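Local coordinates for protein methyltransferase (Pectobacterium atrosepticum SCRI1043, PDB 2P7I) that probably transfers a methyl group from S-adenosylmethionine to a substrate that has not been identified, as a class I, Rossmann-like methyltransferase, at residues M33-T38 against Y222-Y227; G198-A203 against F207-I212. All blocks are in the same frame, centred on the assembly; numbering follows the deposited sequence. Where two conformers were deposited one is given.

Contact 1. Residues M33-T38 against Y222-Y227; sequences MVRAFT and YLDGCY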
loop_
_atom_site.group_PDB
_atom_site.type_symbol
_atom_site.label_atom_id
_atom_site.label_comp_id
_atom_site.label_asym_id
_atom_site.label_seq_id
_atom_site.Cartn_x
_atom_site.Cartn_y
_atom_site.Cartn_z
HETATM N N MSE B 33 9.223 14.226 13.950
HETATM C CA MSE B 33 9.664 13.124 14.800
HETATM C C MSE B 33 9.196 13.357 16.250
HETATM O O MSE B 33 8.679 12.446 16.902
HETATM C CB MSE B 33 11.190 13.004 14.747
HETATM C CG MSE B 33 11.706 12.239 13.547
HETATM SE SE MSE B 33 13.637 12.370 13.500
HETATM C CE MSE B 33 13.842 11.508 11.871
ATOM N N VAL B 34 9.383 14.572 16.767
ATOM C CA VAL B 34 8.908 14.925 18.101
ATOM C C VAL B 34 7.380 14.782 18.177
ATOM O O VAL B 34 6.875 14.222 19.134
ATOM C CB VAL B 34 9.401 16.333 18.536
ATOM C CG1 VAL B 34 8.783 16.739 19.873
ATOM C CG2 VAL B 34 10.912 16.321 18.649
ATOM N N ARG B 35 6.649 15.256 17.171
ATOM C CA ARG B 35 5.192 15.007 17.093
ATOM C C ARG B 35 4.874 13.499 17.204
ATOM O O ARG B 35 4.007 13.101 17.956
ATOM C CB ARG B 35 4.566 15.599 15.803
ATOM C CG ARG B 35 3.723 16.883 15.992
ATOM C CD ARG B 35 3.061 17.389 14.644
ATOM N NE ARG B 35 1.683 16.915 14.347
ATOM C CZ ARG B 35 0.974 17.272 13.257
ATOM N NH1 ARG B 35 1.510 18.070 12.341
ATOM N NH2 ARG B 35 -0.266 16.819 13.043
ATOM N N ALA B 36 5.560 12.685 16.413
ATOM C CA ALA B 36 5.340 11.241 16.360
ATOM C C ALA B 36 5.571 10.580 17.722
ATOM O O ALA B 36 4.882 9.639 18.099
ATOM C CB ALA B 36 6.262 10.633 15.306
ATOM N N PHE B 37 6.568 11.069 18.438
ATOM C CA PHE B 37 6.945 10.487 19.738
ATOM C C PHE B 37 6.009 10.888 20.881
ATOM O O PHE B 37 5.827 10.141 21.838
ATOM C CB PHE B 37 8.333 10.981 20.140
ATOM C CG PHE B 37 9.472 10.520 19.259
ATOM C CD1 PHE B 37 9.305 9.603 18.234
ATOM C CD2 PHE B 37 10.760 11.007 19.508
ATOM C CE1 PHE B 37 10.376 9.184 17.458
ATOM C CE2 PHE B 37 11.863 10.584 18.743
ATOM C CZ PHE B 37 11.669 9.696 17.708
ATOM N N THR B 38 5.456 12.091 20.787
ATOM C CA THR B 38 4.793 12.742 21.924
ATOM C C THR B 38 3.725 11.898 22.628
ATOM O O THR B 38 3.740 11.807 23.844
ATOM C CB THR B 38 4.257 14.120 21.533
ATOM O OG1 THR B 38 5.378 14.984 21.292
ATOM C CG2 THR B 38 3.425 14.723 22.666
ATOM N N TYR B 222 0.550 21.557 3.795
ATOM C CA TYR B 222 0.824 20.493 2.869
ATOM C C TYR B 222 1.778 19.558 3.577
ATOM O O TYR B 222 1.626 18.352 3.520
ATOM C CB TYR B 222 1.453 20.991 1.557
ATOM C CG TYR B 222 1.938 19.850 0.671
ATOM C CD1 TYR B 222 1.059 19.173 -0.159
ATOM C CD2 TYR B 222 3.267 19.418 0.709
ATOM C CE1 TYR B 222 1.503 18.102 -0.947
ATOM C CE2 TYR B 222 3.711 18.359 -0.071
ATOM C CZ TYR B 222 2.810 17.702 -0.892
ATOM O OH TYR B 222 3.241 16.631 -1.655
ATOM N N LEU B 223 2.779 20.131 4.242
ATOM C CA LEU B 223 3.699 19.270 4.984
ATOM C C LEU B 223 2.988 18.468 6.097
ATOM O O LEU B 223 3.222 17.275 6.252
ATOM C CB LEU B 223 4.850 20.084 5.548
ATOM C CG LEU B 223 5.715 20.779 4.507
ATOM C CD1 LEU B 223 6.684 21.717 5.216
ATOM C CD2 LEU B 223 6.417 19.759 3.667
ATOM N N ASP B 224 2.110 19.121 6.842
ATOM C CA ASP B 224 1.334 18.483 7.887
ATOM C C ASP B 224 0.518 17.346 7.275
ATOM O O ASP B 224 0.434 16.261 7.821
ATOM C CB ASP B 224 0.367 19.476 8.574
ATOM C CG ASP B 224 1.060 20.405 9.569
ATOM O OD1 ASP B 224 2.150 20.055 10.083
ATOM O OD2 ASP B 224 0.483 21.486 9.846
ATOM N N GLY B 225 -0.023 17.593 6.088
ATOM C CA GLY B 225 -0.761 16.542 5.366
ATOM C C GLY B 225 0.087 15.308 5.048
ATOM O O GLY B 225 -0.403 14.161 5.080
ATOM N N CYS B 226 1.351 15.532 4.722
ATOM C CA CYS B 226 2.274 14.453 4.442
ATOM C C CYS B 226 2.541 13.671 5.695
ATOM O O CYS B 226 2.735 12.475 5.630
ATOM C CB CYS B 226 3.591 14.987 3.904
ATOM S SG CYS B 226 3.482 15.703 2.207
ATOM N N TYR B 227 2.692 14.364 6.812
ATOM C CA TYR B 227 2.796 13.681 8.105
ATOM C C TYR B 227 1.554 12.828 8.420
ATOM O O TYR B 227 1.630 11.651 8.857
ATOM C CB TYR B 227 3.049 14.720 9.206
ATOM C CG TYR B 227 2.994 14.133 10.596
ATOM C CD1 TYR B 227 4.052 13.373 11.090
ATOM C CD2 TYR B 227 1.881 14.300 11.394
ATOM C CE1 TYR B 227 4.023 12.831 12.379
ATOM C CE2 TYR B 227 1.831 13.739 12.691
ATOM C CZ TYR B 227 2.895 12.994 13.168
ATOM O OH TYR B 227 2.846 12.431 14.436
#
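Asp224 OD1 lies 3.1 Å from Arg35 NH1 in one of the two conformers modelled for Arg35, a salt bridge between two helices whose local axes come no closer than 12.2 Å. In that conformer the carboxylate carbon lies in the guanidinium plane, at its edge, but the two flat groups are turned 79° against each other, so Arg35 offers one nitrogen rather than a two-pronged grip. The other carboxylate oxygen, OD2, is bridged to Lys220 one helical turn earlier, and this second cation should help to keep Asp224 charged. The length of its chain carries Arg35 across, and a bend at chi3 appears to turn the guanidinium toward Asp224 and to bring one of its faces against the CD2-CE2 side of Tyr227. Tyr227 CD2 then sits above the middle of that face, 3.6 Å from Arg35 CZ, with the planes inclined at 46°, so this is no flat stack. The helices involved, 24-37 and 220-230, pack beside strand 192-201, the edge strand of the seven-stranded sheet of a Rossmann-like methyltransferase. At such a separation large side chains have to fill the space between them, and tyrosine does so with a rigid ring. With CG anti to the backbone N (chi1 173°), that ring extends to the first helix and brings Tyr227 OH to 3.4 Å from Ala36 CA. Alanine, with just a methyl group, lets the phenol come this close to the helix backbone; Ala36 CB is 4.0 Å from Tyr227 OH. Phe32 of the same helix lies nearly parallel to the Tyr227 ring.

Contact 2. Residues G198-A203 against F207-I212; sequences GIFFKA and FQWDQI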
loop_
_atom_site.group_PDB
_atom_site.type_symbol
_atom_site.label_atom_id
_atom_site.label_comp_id
_atom_site.label_asym_id
_atom_site.label_seq_id
_atom_site.Cartn_x
_atom_site.Cartn_y
_atom_site.Cartn_z
ATOM N N GLY B 198 5.340 5.144 10.604
ATOM C CA GLY B 198 6.225 5.862 9.715
ATOM C C GLY B 198 6.058 7.356 9.894
ATOM O O GLY B 198 5.041 7.835 10.348
ATOM N N ILE B 199 7.113 8.096 9.606
ATOM C CA ILE B 199 7.119 9.529 9.771
ATOM C C ILE B 199 7.381 10.216 8.429
ATOM O O ILE B 199 8.486 10.174 7.887
ATOM C CB ILE B 199 8.159 9.959 10.815
ATOM C CG1 ILE B 199 7.886 9.242 12.147
ATOM C CG2 ILE B 199 8.179 11.563 10.951
ATOM C CD1 ILE B 199 9.076 9.295 13.118
ATOM N N PHE B 200 6.317 10.851 7.911
ATOM C CA PHE B 200 6.341 11.759 6.755
ATOM C C PHE B 200 6.302 11.046 5.404
ATOM O O PHE B 200 7.270 10.448 4.998
ATOM C CB PHE B 200 7.525 12.727 6.767
ATOM C CG PHE B 200 7.352 13.933 5.849
ATOM C CD1 PHE B 200 6.704 15.055 6.281
ATOM C CD2 PHE B 200 7.850 13.932 4.551
ATOM C CE1 PHE B 200 6.552 16.173 5.427
ATOM C CE2 PHE B 200 7.673 15.031 3.703
ATOM C CZ PHE B 200 7.023 16.129 4.132
ATOM N N PHE B 201 5.190 11.169 4.707
ATOM C CA PHE B 201 5.074 10.669 3.338
ATOM C C PHE B 201 5.968 11.470 2.402
ATOM O O PHE B 201 5.692 12.611 2.130
ATOM C CB PHE B 201 3.616 10.715 2.911
ATOM C CG PHE B 201 3.281 9.771 1.769
ATOM C CD1 PHE B 201 3.720 10.059 0.479
ATOM C CD2 PHE B 201 2.534 8.633 1.982
ATOM C CE1 PHE B 201 3.412 9.219 -0.569
ATOM C CE2 PHE B 201 2.231 7.786 0.943
ATOM C CZ PHE B 201 2.658 8.081 -0.329
ATOM N N LYS B 202 7.036 10.842 1.894
ATOM C CA LYS B 202 8.154 11.590 1.260
ATOM C C LYS B 202 8.269 11.185 -0.208
ATOM O O LYS B 202 8.717 10.081 -0.504
ATOM C CB LYS B 202 9.482 11.282 1.970
ATOM C CG LYS B 202 10.678 12.147 1.541
ATOM C CD LYS B 202 11.972 11.585 2.096
ATOM C CE LYS B 202 13.161 12.351 1.588
ATOM N NZ LYS B 202 14.433 11.719 2.087
ATOM N N ALA B 203 7.836 12.060 -1.108
ATOM C CA ALA B 203 7.824 11.749 -2.548
ATOM C C ALA B 203 8.931 12.458 -3.335
ATOM O O ALA B 203 9.153 12.153 -4.506
ATOM C CB ALA B 203 6.468 12.079 -3.136
ATOM N N PHE B 207 17.435 16.897 -1.895
ATOM C CA PHE B 207 17.949 17.963 -2.746
ATOM C C PHE B 207 16.799 18.746 -3.364
ATOM O O PHE B 207 16.885 19.959 -3.517
ATOM C CB PHE B 207 18.952 17.434 -3.781
ATOM C CG PHE B 207 18.340 16.851 -5.035
ATOM C CD1 PHE B 207 18.036 15.503 -5.118
ATOM C CD2 PHE B 207 18.139 17.648 -6.160
ATOM C CE1 PHE B 207 17.504 14.965 -6.278
ATOM C CE2 PHE B 207 17.609 17.114 -7.324
ATOM C CZ PHE B 207 17.287 15.770 -7.379
ATOM N N GLN B 208 15.693 18.055 -3.661
ATOM C CA GLN B 208 14.522 18.716 -4.210
ATOM C C GLN B 208 13.772 19.515 -3.145
ATOM O O GLN B 208 13.330 20.630 -3.412
ATOM C CB GLN B 208 13.616 17.714 -4.915
ATOM C CG GLN B 208 14.342 16.980 -6.029
ATOM C CD GLN B 208 13.564 15.816 -6.599
ATOM O OE1 GLN B 208 12.950 15.032 -5.863
ATOM N NE2 GLN B 208 13.602 15.680 -7.917
ATOM N N TRP B 209 13.639 18.954 -1.943
ATOM C CA TRP B 209 12.990 19.651 -0.834
ATOM C C TRP B 209 13.688 20.970 -0.548
ATOM O O TRP B 209 13.048 21.987 -0.389
ATOM C CB TRP B 209 12.982 18.804 0.452
ATOM C CG TRP B 209 12.009 17.691 0.430
ATOM C CD1 TRP B 209 12.300 16.377 0.367
ATOM C CD2 TRP B 209 10.576 17.790 0.489
ATOM N NE1 TRP B 209 11.141 15.636 0.375
ATOM C CE2 TRP B 209 10.070 16.478 0.445
ATOM C CE3 TRP B 209 9.684 18.854 0.584
ATOM C CZ2 TRP B 209 8.699 16.193 0.470
ATOM C CZ3 TRP B 209 8.335 18.585 0.608
ATOM C CH2 TRP B 209 7.847 17.266 0.551
ATOM N N ASP B 210 15.007 20.938 -0.493
ATOM C CA ASP B 210 15.762 22.099 -0.079
ATOM C C ASP B 210 15.592 23.236 -1.074
ATOM O O ASP B 210 15.572 24.396 -0.677
ATOM C CB ASP B 210 17.231 21.742 0.125
ATOM C CG ASP B 210 17.435 20.707 1.244
ATOM O OD1 ASP B 210 16.568 20.571 2.149
ATOM O OD2 ASP B 210 18.477 20.018 1.209
ATOM N N GLN B 211 15.431 22.907 -2.352
ATOM C CA GLN B 211 15.112 23.911 -3.352
ATOM C C GLN B 211 13.668 24.366 -3.243
ATOM O O GLN B 211 13.400 25.546 -3.213
ATOM C CB GLN B 211 15.376 23.391 -4.761
ATOM C CG GLN B 211 16.834 23.020 -5.053
ATOM C CD GLN B 211 16.968 22.253 -6.361
ATOM O OE1 GLN B 211 16.838 22.831 -7.437
ATOM N NE2 GLN B 211 17.192 20.937 -6.271
ATOM N N ILE B 212 12.729 23.435 -3.151
ATOM C CA ILE B 212 11.317 23.797 -3.188
ATOM C C ILE B 212 10.919 24.579 -1.930
ATOM O O ILE B 212 10.005 25.403 -1.967
ATOM C CB ILE B 212 10.421 22.544 -3.358
ATOM C CG1 ILE B 212 9.072 22.934 -3.963
ATOM C CG2 ILE B 212 10.269 21.827 -2.032
ATOM C CD1 ILE B 212 8.199 21.741 -4.334
#
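An offset edge-to-face aromatic pair, Phe200 with Trp209, joins the end of edge strand 192-201 to the short helix 206-212 that follows it in the chain. The two side chains come from opposite directions, and the rim of the phenyl ring is directed at the indole: Phe200 CE2 lies 3.6 Å from Trp209 CZ2, and Phe200 CZ lies 3.8 Å from Trp209 CH2. The centroids of the phenyl ring and the six-membered indole ring are 5.5 Å apart, with the planes at 71°, so the slightly positive C-H edge of phenylalanine meets the electron-rich benzo ring of tryptophan away from its centre. The Phe200 CB points at the helix, and with chi1 at -162°, CG opposite N, the ring continues outward until its CE2-CZ rim meets the indole. Within the Rossmann-like methyltransferase fold this is the edge of the sheet where strand 237-245, the one antiparallel strand, lies between 135-142 and 192-201, as in class I methyltransferases. Phe24 from the start of helix 24-37 completes an aromatic cluster, stacking on Trp209 and meeting Phe200 edge-to-face. The pyrrole side of the indole is bordered by Lys202, whose extended chain crosses it at a slant: Lys202 CG stands at the ring edge, 3.7 Å from Trp209 NE1, and Lys202 CE is 4.0 Å from that nitrogen. Lysine suits a partly exposed place of this kind, its methylenes packing against the tryptophan while NZ travels on to a hydrogen bond with Asn206. The indole N-H itself makes a weak hydrogen bond to Leu204 O.

In the fold
Contact 2 is nested in the chain loop that contact 1 closes, and their centres lie about 12 Å apart on one side of the chain's centre. Helix 220-230 joins them: Cys226 O and Phe201 N, 2.9 Å apart, probably share a hydrogen bond, Cys226 CB packs 3.5 Å from Phe200 CE1, and Leu223 CD2 reaches 3.8 Å from Trp209 CZ3. One face of this helix thus serves the strand end and the tryptophan, while Tyr227 and the carboxylate end of Asp224 meet helix 24-37. Both contacts also touch the second subunit, where Tyr222 OH of one copy is hydrogen-bonded to Ala203 O of the other, linking residues 222-227 with 198-203 across the interface.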